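Local coordinates for protein SorB (Sorangium cellulosum, PDB 6B2V) that forms the pyran ring of a polyketide chain as the pyran synthase domain of module nine in the trans-acyltransferase assembly line for the antibiotic sorangicin, at residues A[162-167]-A[217-222]; A[26-31]-A[71-76]; A[148-153]-A[187-192]; A[140-145]-A[240-245]. One frame throughout, in Å; residues are numbered along the deposited sequence.

Interaction 1 (A[162-167]-A[217-222]); sequences TRNEAM and AIFLSL
Arg-163, Asn-164 and Met-167 meet Phe-219 and Leu-222 where the short helix 160-166 lies against the long helix 207-225, both in the predicted C-terminal hotdog of a dehydratase-like double-hotdog fold. No hydrogen bond spans the two segments, and their backbones come no nearer than 7.2 Å, between Asn-164 CA and Phe-219 CA, so side chains carry the whole contact. Arg-163 is first. Its chain bends at chi2 and chi3, which brings CE2 of Phe-219 over the rim of one face of its guanidinium; NH2 approaches CE2 of Phe-219 at 4.0 Å, but the two planes are 54° apart, too far from parallel for a stack. One residue on, Asn-164 sets its OD1 at the rim of the same ring, close to the ring plane and 3.6 Å from Phe-219 CD2. Its ND2 bonds back to Ala-160 O within its own helix, which fixes the amide and leaves the buried OD1 facing aromatic C-H rather than a polar partner. Phe-219 can reach this far because its CG lies anti to the backbone N (chi1 171°); outside the segments its ring also meets His-183 edge-to-face. Past the end of the helix, Met-167 contributes its thioether, bent at chi3 (-52°). Its CE touches Phe-219 CD2 at 4.0 Å, and it approaches Leu-222 tip to tip, with SD 3.4 Å from Leu-222 CD1.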
loop_
_atom_site.group_PDB
_atom_site.type_symbol
_atom_site.label_atom_id
_atom_site.label_comp_id
_atom_site.label_asym_id
_atom_site.label_seq_id
_atom_site.Cartn_x
_atom_site.Cartn_y
_atom_site.Cartn_z
ATOM N N THR A 162 7.414 -8.253 17.992
ATOM C CA THR A 162 6.637 -9.154 18.775
ATOM C C THR A 162 5.148 -8.914 18.681
ATOM O O THR A 162 4.408 -9.831 18.469
ATOM C CB THR A 162 7.087 -9.087 20.249
ATOM O OG1 THR A 162 8.456 -9.404 20.351
ATOM C CG2 THR A 162 6.315 -10.031 21.078
ATOM N N ARG A 163 4.724 -7.672 18.785
ATOM C CA ARG A 163 3.324 -7.374 18.736
ATOM C C ARG A 163 2.630 -7.679 17.435
ATOM O O ARG A 163 1.548 -8.193 17.442
ATOM C CB ARG A 163 3.068 -5.919 19.091
ATOM C CG ARG A 163 3.447 -5.582 20.504
ATOM C CD ARG A 163 2.425 -6.083 21.522
ATOM N NE ARG A 163 1.087 -5.627 21.224
ATOM C CZ ARG A 163 0.614 -4.452 21.601
ATOM N NH1 ARG A 163 1.366 -3.631 22.286
ATOM N NH2 ARG A 163 -0.601 -4.106 21.300
ATOM N N ASN A 164 3.224 -7.288 16.342
ATOM C CA ASN A 164 2.594 -7.507 15.063
ATOM C C ASN A 164 2.567 -8.943 14.632
ATOM O O ASN A 164 1.604 -9.386 14.105
ATOM C CB ASN A 164 3.108 -6.565 13.999
ATOM C CG ASN A 164 2.679 -5.141 14.240
ATOM O OD1 ASN A 164 1.556 -4.839 14.123
ATOM N ND2 ASN A 164 3.607 -4.293 14.583
ATOM N N GLU A 165 3.642 -9.674 14.909
ATOM C CA GLU A 165 3.736 -11.096 14.588
ATOM C C GLU A 165 2.704 -11.873 15.361
ATOM O O GLU A 165 2.107 -12.760 14.868
ATOM C CB GLU A 165 5.123 -11.648 14.863
ATOM C CG GLU A 165 6.163 -11.295 13.825
ATOM C CD GLU A 165 7.499 -11.955 14.098
ATOM O OE1 GLU A 165 7.650 -12.550 15.167
ATOM O OE2 GLU A 165 8.379 -11.883 13.279
ATOM N N ALA A 166 2.463 -11.465 16.585
ATOM C CA ALA A 166 1.468 -12.104 17.425
ATOM C C ALA A 166 0.069 -11.930 16.880
ATOM O O ALA A 166 -0.814 -12.715 17.179
ATOM C CB ALA A 166 1.547 -11.581 18.831
ATOM N N MET A 167 -0.092 -10.880 16.117
ATOM C CA MET A 167 -1.354 -10.550 15.528
ATOM C C MET A 167 -1.547 -11.146 14.160
ATOM O O MET A 167 -2.517 -10.865 13.541
ATOM C CB MET A 167 -1.642 -9.056 15.615
ATOM C CG MET A 167 -2.030 -8.676 17.053
ATOM S SD MET A 167 -2.575 -7.000 17.340
ATOM C CE MET A 167 -1.199 -6.079 16.589
ATOM N N ALA A 217 -0.591 1.771 10.635
ATOM C CA ALA A 217 -2.012 2.079 10.565
ATOM C C ALA A 217 -2.885 0.890 10.974
ATOM O O ALA A 217 -3.845 1.060 11.616
ATOM C CB ALA A 217 -2.382 2.565 9.165
ATOM N N ILE A 218 -2.512 -0.280 10.505
ATOM C CA ILE A 218 -3.233 -1.465 10.873
ATOM C C ILE A 218 -3.084 -1.761 12.372
ATOM O O ILE A 218 -4.019 -2.072 13.016
ATOM C CB ILE A 218 -2.808 -2.647 10.021
ATOM C CG1 ILE A 218 -3.257 -2.422 8.612
ATOM C CG2 ILE A 218 -3.374 -3.938 10.577
ATOM C CD1 ILE A 218 -2.543 -3.269 7.610
ATOM N N PHE A 219 -1.889 -1.558 12.887
ATOM C CA PHE A 219 -1.654 -1.729 14.294
ATOM C C PHE A 219 -2.567 -0.773 15.089
ATOM O O PHE A 219 -3.171 -1.165 16.027
ATOM C CB PHE A 219 -0.142 -1.498 14.577
ATOM C CG PHE A 219 0.213 -1.429 16.019
ATOM C CD1 PHE A 219 0.149 -0.257 16.668
ATOM C CD2 PHE A 219 0.569 -2.536 16.689
ATOM C CE1 PHE A 219 0.440 -0.170 17.995
ATOM C CE2 PHE A 219 0.891 -2.466 18.026
ATOM C CZ PHE A 219 0.819 -1.285 18.667
ATOM N N LEU A 220 -2.689 0.460 14.653
ATOM C CA LEU A 220 -3.545 1.409 15.301
ATOM C C LEU A 220 -5.019 0.969 15.267
ATOM O O LEU A 220 -5.720 1.105 16.202
ATOM C CB LEU A 220 -3.388 2.782 14.656
ATOM C CG LEU A 220 -3.658 4.040 15.395
ATOM C CD1 LEU A 220 -2.999 4.026 16.759
ATOM C CD2 LEU A 220 -3.080 5.145 14.550
ATOM N N SER A 221 -5.431 0.410 14.132
ATOM C CA SER A 221 -6.802 -0.053 13.965
ATOM C C SER A 221 -7.091 -1.115 14.984
ATOM O O SER A 221 -8.091 -1.098 15.562
ATOM C CB SER A 221 -7.029 -0.611 12.532
ATOM O OG SER A 221 -8.376 -0.951 12.271
ATOM N N LEU A 222 -6.165 -2.023 15.164
ATOM C CA LEU A 222 -6.311 -3.082 16.161
ATOM C C LEU A 222 -6.351 -2.574 17.607
ATOM O O LEU A 222 -7.226 -2.900 18.353
ATOM C CB LEU A 222 -5.210 -4.122 16.000
ATOM C CG LEU A 222 -5.323 -4.914 14.704
ATOM C CD1 LEU A 222 -4.075 -5.747 14.560
ATOM C CD2 LEU A 222 -6.522 -5.796 14.704
#

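Interaction 2 (A[26-31]-A[71-76]); sequences QRHPLV and ARAAAE
His-28 and Ala-73 form the centre of this contact, in which a type I beta turn from His-28 to Val-31, just ahead of strand 33-35, lies on helix 64-77 of the predicted N-terminal hotdog. The main aromatic interaction is CH-pi: Ala-73 CB stands 3.5 Å from the centroid of the His-28 ring and only 8° off its normal, so the methyl sits almost exactly over the centre. Pro-29 CD occupies the opposite face, and the imidazole is thereby sandwiched. Hydrogen bonds at both ring nitrogens fix its rotation: ND1 accepts from Leu-30 N at 3.0 Å inside the turn, while NE2 pairs with Glu-69, which also forms a salt bridge to Arg-72 NH2. Apolar packing continues beside the ring: Val-31 CG2 lies 3.8 Å from Ala-73 CB and brushes Ala-74; both Val-31 and Ala-74 also touch Phe-44 of strand 41-48. Polar links between the segments run through water, with no direct hydrogen bond crossing. One water bonds Ala-73 O at 2.8 Å and, weakly, Gln-26 OE1; a second also reaches Gln-26 OE1 and joins it to Glu-76 OE2 and Arg-72 NH2. Glu-76 is itself held on the helix by a salt bridge: its OE2 lies in the guanidinium plane, 3.0 Å from Arg-72 NH1, yet is met from above its own carboxylate plane (65° out of it).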
loop_
_atom_site.group_PDB
_atom_site.type_symbol
_atom_site.label_atom_id
_atom_site.label_comp_id
_atom_site.label_asym_id
_atom_site.label_seq_id
_atom_site.Cartn_x
_atom_site.Cartn_y
_atom_site.Cartn_z
ATOM N N GLN A 26 9.868 -1.658 -20.756
ATOM C CA GLN A 26 10.499 -1.410 -19.456
ATOM C C GLN A 26 10.239 -2.550 -18.505
ATOM O O GLN A 26 9.120 -2.851 -18.268
ATOM C CB GLN A 26 9.948 -0.130 -18.824
ATOM C CG GLN A 26 10.464 0.092 -17.413
ATOM C CD GLN A 26 9.486 0.834 -16.484
ATOM O OE1 GLN A 26 9.286 0.441 -15.318
ATOM N NE2 GLN A 26 8.883 1.914 -16.996
ATOM N N ARG A 27 11.267 -3.217 -18.017
ATOM C CA ARG A 27 11.065 -4.319 -17.109
ATOM C C ARG A 27 10.444 -3.944 -15.760
ATOM O O ARG A 27 10.842 -3.007 -15.173
ATOM C CB ARG A 27 12.430 -4.957 -16.869
ATOM C CG ARG A 27 12.478 -6.056 -15.837
ATOM C CD ARG A 27 13.897 -6.407 -15.397
ATOM N NE ARG A 27 14.502 -5.512 -14.417
ATOM C CZ ARG A 27 14.253 -5.505 -13.108
ATOM N NH1 ARG A 27 13.347 -6.294 -12.577
ATOM N NH2 ARG A 27 14.921 -4.679 -12.337
ATOM N N HIS A 28 9.454 -4.685 -15.313
ATOM C CA HIS A 28 8.906 -4.469 -14.001
ATOM C C HIS A 28 8.522 -5.810 -13.439
ATOM O O HIS A 28 7.924 -6.570 -14.118
ATOM C CB HIS A 28 7.742 -3.524 -14.078
ATOM C CG HIS A 28 7.256 -3.083 -12.745
ATOM N ND1 HIS A 28 6.438 -3.855 -11.971
ATOM C CD2 HIS A 28 7.474 -1.954 -12.044
ATOM C CE1 HIS A 28 6.187 -3.237 -10.842
ATOM N NE2 HIS A 28 6.797 -2.076 -10.866
ATOM N N PRO A 29 8.756 -6.067 -12.174
ATOM C CA PRO A 29 8.462 -7.379 -11.608
ATOM C C PRO A 29 6.988 -7.780 -11.680
ATOM O O PRO A 29 6.681 -8.915 -11.603
ATOM C CB PRO A 29 8.873 -7.234 -10.157
ATOM C CG PRO A 29 9.923 -6.196 -10.196
ATOM C CD PRO A 29 9.487 -5.228 -11.213
ATOM N N LEU A 30 6.125 -6.800 -11.733
ATOM C CA LEU A 30 4.694 -7.085 -11.732
ATOM C C LEU A 30 3.967 -6.933 -13.052
ATOM O O LEU A 30 2.813 -7.165 -13.120
ATOM C CB LEU A 30 3.981 -6.296 -10.630
ATOM C CG LEU A 30 4.629 -6.275 -9.252
ATOM C CD1 LEU A 30 3.863 -5.318 -8.382
ATOM C CD2 LEU A 30 4.681 -7.641 -8.607
ATOM N N VAL A 31 4.640 -6.456 -14.068
ATOM C CA VAL A 31 4.044 -6.300 -15.360
ATOM C C VAL A 31 4.951 -6.895 -16.409
ATOM O O VAL A 31 5.917 -6.326 -16.723
ATOM C CB VAL A 31 3.873 -4.824 -15.671
ATOM C CG1 VAL A 31 3.270 -4.646 -17.028
ATOM C CG2 VAL A 31 3.024 -4.174 -14.615
ATOM N N ALA A 71 -0.845 -1.644 -10.818
ATOM C CA ALA A 71 -1.665 -0.764 -11.589
ATOM C C ALA A 71 -0.893 0.462 -12.072
ATOM O O ALA A 71 -1.011 0.831 -13.177
ATOM C CB ALA A 71 -2.852 -0.330 -10.786
ATOM N N ARG A 72 -0.113 1.054 -11.196
ATOM C CA ARG A 72 0.706 2.185 -11.562
ATOM C C ARG A 72 1.731 1.800 -12.617
ATOM O O ARG A 72 1.924 2.512 -13.550
ATOM C CB ARG A 72 1.444 2.727 -10.334
ATOM C CG ARG A 72 2.331 3.955 -10.561
ATOM C CD ARG A 72 3.523 3.957 -9.590
ATOM N NE ARG A 72 4.447 2.862 -9.754
ATOM C CZ ARG A 72 5.269 2.714 -10.768
ATOM N NH1 ARG A 72 5.309 3.608 -11.716
ATOM N NH2 ARG A 72 6.060 1.696 -10.824
ATOM N N ALA A 73 2.388 0.668 -12.433
ATOM C CA ALA A 73 3.378 0.220 -13.382
ATOM C C ALA A 73 2.746 -0.033 -14.747
ATOM O O ALA A 73 3.331 0.262 -15.745
ATOM C CB ALA A 73 4.074 -0.992 -12.869
ATOM N N ALA A 74 1.556 -0.592 -14.768
ATOM C CA ALA A 74 0.877 -0.840 -16.035
ATOM C C ALA A 74 0.538 0.461 -16.751
ATOM O O ALA A 74 0.643 0.556 -17.931
ATOM C CB ALA A 74 -0.357 -1.703 -15.840
ATOM N N ALA A 75 0.084 1.437 -16.005
ATOM C CA ALA A 75 -0.209 2.720 -16.564
ATOM C C ALA A 75 1.065 3.379 -17.101
ATOM O O ALA A 75 1.011 4.010 -18.117
ATOM C CB ALA A 75 -0.892 3.604 -15.550
ATOM N N GLU A 76 2.185 3.226 -16.393
ATOM C CA GLU A 76 3.476 3.776 -16.840
ATOM C C GLU A 76 3.879 3.098 -18.125
ATOM O O GLU A 76 4.415 3.715 -18.985
ATOM C CB GLU A 76 4.598 3.672 -15.782
ATOM C CG GLU A 76 5.787 4.548 -16.046
ATOM C CD GLU A 76 6.692 4.766 -14.850
ATOM O OE1 GLU A 76 7.136 5.885 -14.652
ATOM O OE2 GLU A 76 6.967 3.825 -14.158
HETATM O O HOH W 1 6.092 -0.260 -15.987
HETATM O O HOH W 2 7.436 1.228 -13.753
#

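Interaction 3 (A[148-153]-A[187-192]); sequences EAVRTR and EALASL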
loop_
_atom_site.group_PDB
_atom_site.type_symbol
_atom_site.label_atom_id
_atom_site.label_comp_id
_atom_site.label_asym_id
_atom_site.label_seq_id
_atom_site.Cartn_x
_atom_site.Cartn_y
_atom_site.Cartn_z
ATOM N N GLU A 148 9.395 15.851 15.840
ATOM C CA GLU A 148 9.587 15.918 17.271
ATOM C C GLU A 148 8.265 16.124 18.033
ATOM O O GLU A 148 8.053 15.557 19.065
ATOM C CB GLU A 148 10.653 16.938 17.681
ATOM C CG GLU A 148 10.564 17.437 19.135
ATOM C CD GLU A 148 10.948 16.428 20.218
ATOM O OE1 GLU A 148 11.210 15.307 19.914
ATOM O OE2 GLU A 148 10.938 16.845 21.361
ATOM N N ALA A 149 7.395 16.946 17.467
ATOM C CA ALA A 149 6.124 17.160 18.110
ATOM C C ALA A 149 5.343 15.875 18.186
ATOM O O ALA A 149 4.772 15.579 19.176
ATOM C CB ALA A 149 5.340 18.194 17.359
ATOM N N VAL A 150 5.364 15.115 17.112
ATOM C CA VAL A 150 4.672 13.853 17.115
ATOM C C VAL A 150 5.270 12.902 18.146
ATOM O O VAL A 150 4.554 12.289 18.842
ATOM C CB VAL A 150 4.709 13.157 15.753
ATOM C CG1 VAL A 150 4.066 11.788 15.849
ATOM C CG2 VAL A 150 4.027 13.970 14.697
ATOM N N ARG A 151 6.593 12.855 18.262
ATOM C CA ARG A 151 7.196 11.961 19.241
ATOM C C ARG A 151 6.711 12.301 20.660
ATOM O O ARG A 151 6.382 11.439 21.401
ATOM C CB ARG A 151 8.739 12.127 19.321
ATOM C CG ARG A 151 9.552 11.655 18.151
ATOM C CD ARG A 151 11.070 11.709 18.500
ATOM N NE ARG A 151 11.390 10.887 19.639
ATOM C CZ ARG A 151 12.412 11.065 20.470
ATOM N NH1 ARG A 151 13.234 12.061 20.306
ATOM N NH2 ARG A 151 12.592 10.246 21.485
ATOM N N THR A 152 6.618 13.566 20.989
ATOM C CA THR A 152 6.201 13.982 22.315
ATOM C C THR A 152 4.775 13.623 22.710
ATOM O O THR A 152 4.514 13.550 23.865
ATOM C CB THR A 152 6.473 15.469 22.615
ATOM O OG1 THR A 152 5.548 16.249 21.921
ATOM C CG2 THR A 152 7.880 15.846 22.245
ATOM N N ARG A 153 3.926 13.382 21.729
ATOM C CA ARG A 153 2.519 13.059 21.959
ATOM C C ARG A 153 2.142 11.597 21.712
ATOM O O ARG A 153 1.039 11.265 21.600
ATOM C CB ARG A 153 1.598 14.035 21.232
ATOM C CG ARG A 153 1.647 13.996 19.734
ATOM C CD ARG A 153 0.773 15.054 19.119
ATOM N NE ARG A 153 0.675 14.870 17.701
ATOM C CZ ARG A 153 1.082 15.745 16.813
ATOM N NH1 ARG A 153 1.660 16.853 17.206
ATOM N NH2 ARG A 153 0.919 15.481 15.554
ATOM N N GLU A 187 -2.841 7.798 17.413
ATOM C CA GLU A 187 -1.767 8.190 16.539
ATOM C C GLU A 187 -0.550 7.269 16.763
ATOM O O GLU A 187 -0.319 6.776 17.794
ATOM C CB GLU A 187 -1.411 9.682 16.818
ATOM C CG GLU A 187 -0.334 10.377 16.012
ATOM C CD GLU A 187 -0.282 11.865 16.310
ATOM O OE1 GLU A 187 -0.652 12.241 17.398
ATOM O OE2 GLU A 187 0.133 12.614 15.444
ATOM N N ALA A 188 0.186 7.067 15.685
ATOM C CA ALA A 188 1.381 6.259 15.738
ATOM C C ALA A 188 2.520 6.807 14.861
ATOM O O ALA A 188 2.299 7.357 13.859
ATOM C CB ALA A 188 1.066 4.842 15.296
ATOM N N LEU A 189 3.719 6.601 15.348
ATOM C CA LEU A 189 4.919 6.972 14.654
ATOM C C LEU A 189 5.948 5.824 14.666
ATOM O O LEU A 189 6.380 5.361 15.668
ATOM C CB LEU A 189 5.505 8.219 15.277
ATOM C CG LEU A 189 6.698 8.846 14.587
ATOM C CD1 LEU A 189 6.322 9.559 13.317
ATOM C CD2 LEU A 189 7.437 9.764 15.554
ATOM N N ALA A 190 6.301 5.428 13.461
ATOM C CA ALA A 190 7.300 4.382 13.261
ATOM C C ALA A 190 8.539 4.955 12.608
ATOM O O ALA A 190 8.424 5.689 11.718
ATOM C CB ALA A 190 6.773 3.281 12.360
ATOM N N SER A 191 9.695 4.612 13.142
ATOM C CA SER A 191 10.925 4.993 12.487
ATOM C C SER A 191 11.338 3.851 11.544
ATOM O O SER A 191 11.049 2.733 11.792
ATOM C CB SER A 191 12.014 5.354 13.449
ATOM O OG SER A 191 12.449 4.214 14.064
ATOM N N LEU A 192 11.987 4.215 10.447
ATOM C CA LEU A 192 12.376 3.260 9.429
ATOM C C LEU A 192 13.855 3.198 9.180
ATOM O O LEU A 192 14.515 4.150 9.301
ATOM C CB LEU A 192 11.781 3.634 8.079
ATOM C CG LEU A 192 10.284 3.783 8.041
ATOM C CD1 LEU A 192 9.880 4.204 6.651
ATOM C CD2 LEU A 192 9.520 2.552 8.474
HETATM O O HOH W 3 -1.198 11.549 19.961
#
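Arg-153 and Glu-187 are joined by a side-on salt bridge that ties the end of helix 147-152 to strand 187-192. Two nitrogens of the guanidinium each take one carboxylate oxygen: NE donates to OE1 of Glu-187 at 3.0 Å with an N-H...O angle of 159°, and NH2 makes a somewhat more bent bond to OE2 of Glu-187, also at 3.0 Å. The two groups are nearly coplanar, and OE2 receives NH2 through its syn lone pair; a further NE bond to OE2 is weak. Both torsion patterns serve this grip, Glu-187 being extended throughout while Arg-153 turns its CG between backbone N and carbonyl carbon (chi1 66°) and then runs straight to NE.

Each carboxylate oxygen also has a partner besides the arginine. OE1 accepts from a water, 2.7 Å from Glu-187 OE1, which gives its other proton to Arg-153 O, closing a bridge beside the charged pair. OE2 is hydrogen-bonded to His-252 NE2, so both oxygens of this buried carboxylate are satisfied, probably lowering the cost of its charge. On the helix, Thr-152 OG1 donates to Ala-149 O, satisfying that hydroxyl without leaving the segment. Apolar contacts flank the polar ones: Val-150 CG1 rests 3.9 Å from Leu-189 CB, and the aliphatic CG of Arg-151 meets Leu-189 CD2 at 3.8 Å.

Helix 148-152 crosses the strand at -119° with axes 8.8 Å apart. Strand 187-192 itself runs between antiparallel neighbours 178-183 and 250-255 of the predicted C-terminal hotdog.

Interaction 4 (A[140-145]-A[240-245]); sequences ARPPAL and WIYSDP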
loop_
_atom_site.group_PDB
_atom_site.type_symbol
_atom_site.label_atom_id
_atom_site.label_comp_id
_atom_site.label_asym_id
_atom_site.label_seq_id
_atom_site.Cartn_x
_atom_site.Cartn_y
_atom_site.Cartn_z
ATOM N N ALA A 140 -2.235 19.528 -2.803
ATOM C CA ALA A 140 -0.929 20.046 -2.555
ATOM C C ALA A 140 -0.278 19.167 -1.519
ATOM O O ALA A 140 -0.895 18.697 -0.635
ATOM C CB ALA A 140 -1.001 21.472 -2.042
ATOM N N ARG A 141 1.009 19.018 -1.684
ATOM C CA ARG A 141 1.809 18.230 -0.803
ATOM C C ARG A 141 1.599 18.851 0.550
ATOM O O ARG A 141 1.703 19.994 0.723
ATOM C CB ARG A 141 3.276 18.394 -1.216
ATOM C CG ARG A 141 4.231 17.441 -0.552
ATOM C CD ARG A 141 5.689 17.662 -0.897
ATOM N NE ARG A 141 6.462 16.461 -0.878
ATOM C CZ ARG A 141 7.774 16.419 -0.984
ATOM N NH1 ARG A 141 8.459 17.540 -1.079
ATOM N NH2 ARG A 141 8.397 15.271 -1.005
ATOM N N PRO A 142 1.448 18.025 1.546
ATOM C CA PRO A 142 1.284 18.493 2.900
ATOM C C PRO A 142 2.544 19.177 3.318
ATOM O O PRO A 142 3.620 18.937 2.861
ATOM C CB PRO A 142 1.173 17.203 3.713
ATOM C CG PRO A 142 0.756 16.185 2.781
ATOM C CD PRO A 142 1.160 16.609 1.403
ATOM N N PRO A 143 2.396 19.995 4.329
ATOM C CA PRO A 143 3.540 20.664 4.910
ATOM C C PRO A 143 4.451 19.627 5.585
ATOM O O PRO A 143 4.050 18.581 5.897
ATOM C CB PRO A 143 2.954 21.542 6.002
ATOM C CG PRO A 143 1.541 21.592 5.729
ATOM C CD PRO A 143 1.142 20.381 4.966
ATOM N N ALA A 144 5.685 20.003 5.807
ATOM C CA ALA A 144 6.601 19.074 6.444
ATOM C C ALA A 144 6.115 18.719 7.840
ATOM O O ALA A 144 5.662 19.537 8.515
ATOM C CB ALA A 144 7.996 19.642 6.524
ATOM N N LEU A 145 6.264 17.453 8.203
ATOM C CA LEU A 145 5.843 16.969 9.487
ATOM C C LEU A 145 6.818 17.320 10.597
ATOM O O LEU A 145 7.964 17.104 10.462
ATOM C CB LEU A 145 5.677 15.479 9.448
ATOM C CG LEU A 145 5.196 14.809 10.725
ATOM C CD1 LEU A 145 3.772 15.300 10.992
ATOM C CD2 LEU A 145 5.210 13.314 10.505
ATOM N N TRP A 240 -1.379 9.343 -2.800
ATOM C CA TRP A 240 -0.715 10.376 -3.567
ATOM C C TRP A 240 0.794 10.187 -3.471
ATOM O O TRP A 240 1.278 10.079 -2.439
ATOM C CB TRP A 240 -1.129 11.767 -3.067
ATOM C CG TRP A 240 -2.602 12.024 -3.148
ATOM C CD1 TRP A 240 -3.436 12.220 -2.123
ATOM C CD2 TRP A 240 -3.392 12.098 -4.330
ATOM N NE1 TRP A 240 -4.700 12.426 -2.567
ATOM C CE2 TRP A 240 -4.700 12.356 -3.930
ATOM C CE3 TRP A 240 -3.118 11.983 -5.678
ATOM C CZ2 TRP A 240 -5.735 12.474 -4.838
ATOM C CZ3 TRP A 240 -4.174 12.099 -6.572
ATOM C CH2 TRP A 240 -5.434 12.360 -6.141
ATOM N N ILE A 241 1.487 10.158 -4.592
ATOM C CA ILE A 241 2.890 9.923 -4.645
ATOM C C ILE A 241 3.622 11.229 -4.960
ATOM O O ILE A 241 3.429 11.769 -5.998
ATOM C CB ILE A 241 3.129 8.985 -5.834
ATOM C CG1 ILE A 241 2.353 7.684 -5.653
ATOM C CG2 ILE A 241 4.590 8.705 -5.966
ATOM C CD1 ILE A 241 2.074 6.977 -6.968
ATOM N N TYR A 242 4.407 11.743 -4.036
ATOM C CA TYR A 242 5.089 13.014 -4.256
ATOM C C TYR A 242 6.550 12.934 -4.663
ATOM O O TYR A 242 6.998 13.692 -5.440
ATOM C CB TYR A 242 4.914 13.919 -3.027
ATOM C CG TYR A 242 3.490 14.280 -2.730
ATOM C CD1 TYR A 242 2.833 15.211 -3.472
ATOM C CD2 TYR A 242 2.802 13.698 -1.688
ATOM C CE1 TYR A 242 1.536 15.549 -3.187
ATOM C CE2 TYR A 242 1.515 14.026 -1.405
ATOM C CZ TYR A 242 0.886 14.943 -2.178
ATOM O OH TYR A 242 -0.391 15.283 -1.901
ATOM N N SER A 243 7.236 11.978 -4.109
ATOM C CA SER A 243 8.633 11.759 -4.423
ATOM C C SER A 243 9.093 10.339 -4.064
ATOM O O SER A 243 8.356 9.618 -3.540
ATOM C CB SER A 243 9.500 12.862 -3.856
ATOM O OG SER A 243 9.676 12.651 -2.547
ATOM N N ASP A 244 10.329 9.980 -4.343
ATOM C CA ASP A 244 10.762 8.614 -4.131
ATOM C C ASP A 244 10.625 8.186 -2.685
ATOM O O ASP A 244 11.258 8.708 -1.836
ATOM C CB ASP A 244 12.258 8.550 -4.516
ATOM C CG ASP A 244 12.857 7.125 -4.523
ATOM O OD1 ASP A 244 12.317 6.181 -4.083
ATOM O OD2 ASP A 244 13.962 7.010 -5.013
ATOM N N PRO A 245 9.885 7.112 -2.466
ATOM C CA PRO A 245 9.627 6.599 -1.133
ATOM C C PRO A 245 10.820 5.952 -0.423
ATOM O O PRO A 245 10.897 5.829 0.734
ATOM C CB PRO A 245 8.510 5.591 -1.327
ATOM C CG PRO A 245 8.409 5.339 -2.744
ATOM C CD PRO A 245 9.115 6.391 -3.486
#
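Arg-141 and Tyr-242 bring their CA atoms to 7.1 Å where residues 140-145, an extended run with polyproline II-like torsions, pass the end of strand 232-241 without a hydrogen bond between the segments. The two side chains slide past each other in opposite directions. Tyr-242 offers one ring face to the arginine: CG of Arg-141 lies 4.0 Å from the centroid of the Tyr-242 ring and 14° off its normal, a CH-pi contact, and Arg-141 CA sits over the same face, 3.6 Å from Tyr-242 CE1. With its CG anti to the backbone N (chi1 -169°), Arg-141 runs on beyond the ring, so that its NE passes Tyr-242 CB and hydrogen-bonds to Cys-279 O. NH2 comes close to Ser-243 OG, but at an angle too poor for a hydrogen bond. Farther along the ring, Pro-142 CD packs on Tyr-242 CE2 at 3.8 Å. The tyrosine hydroxyl is fixed by Pro-139 O.

This surface contact therefore lays the connection coming from the predicted N-terminal hotdog, between strand 123-132 and helix 147-152, against the C-terminal one, across the end of its strand 232-241 and the antiparallel neighbour 279-289, where Cys-279 touches both Pro-142 and Tyr-242.

In the fold
Interaction 2 belongs to the predicted N-terminal hotdog and lies about 30 Å, centre to centre, from interaction 1 in the C-terminal one, on the other side of the chain's centre. Interactions 3 and 4 each set part of the stretch connecting the two against the C-terminal hotdog. Interactions 1 and 3 are direct neighbours: Leu-220 CD1 of helix 207-225 packs 3.8 Å from Glu-187 N. Interaction 4 connects in two directions. Its Leu-145 CD1 meets Val-150 CG2 of interaction 3 at 3.9 Å, carrying the linker on into helix 147-152, and its Ile-241 CD1 makes a looser contact with Arg-72 CD of interaction 2 at 4.3 Å, across the boundary between the two halves.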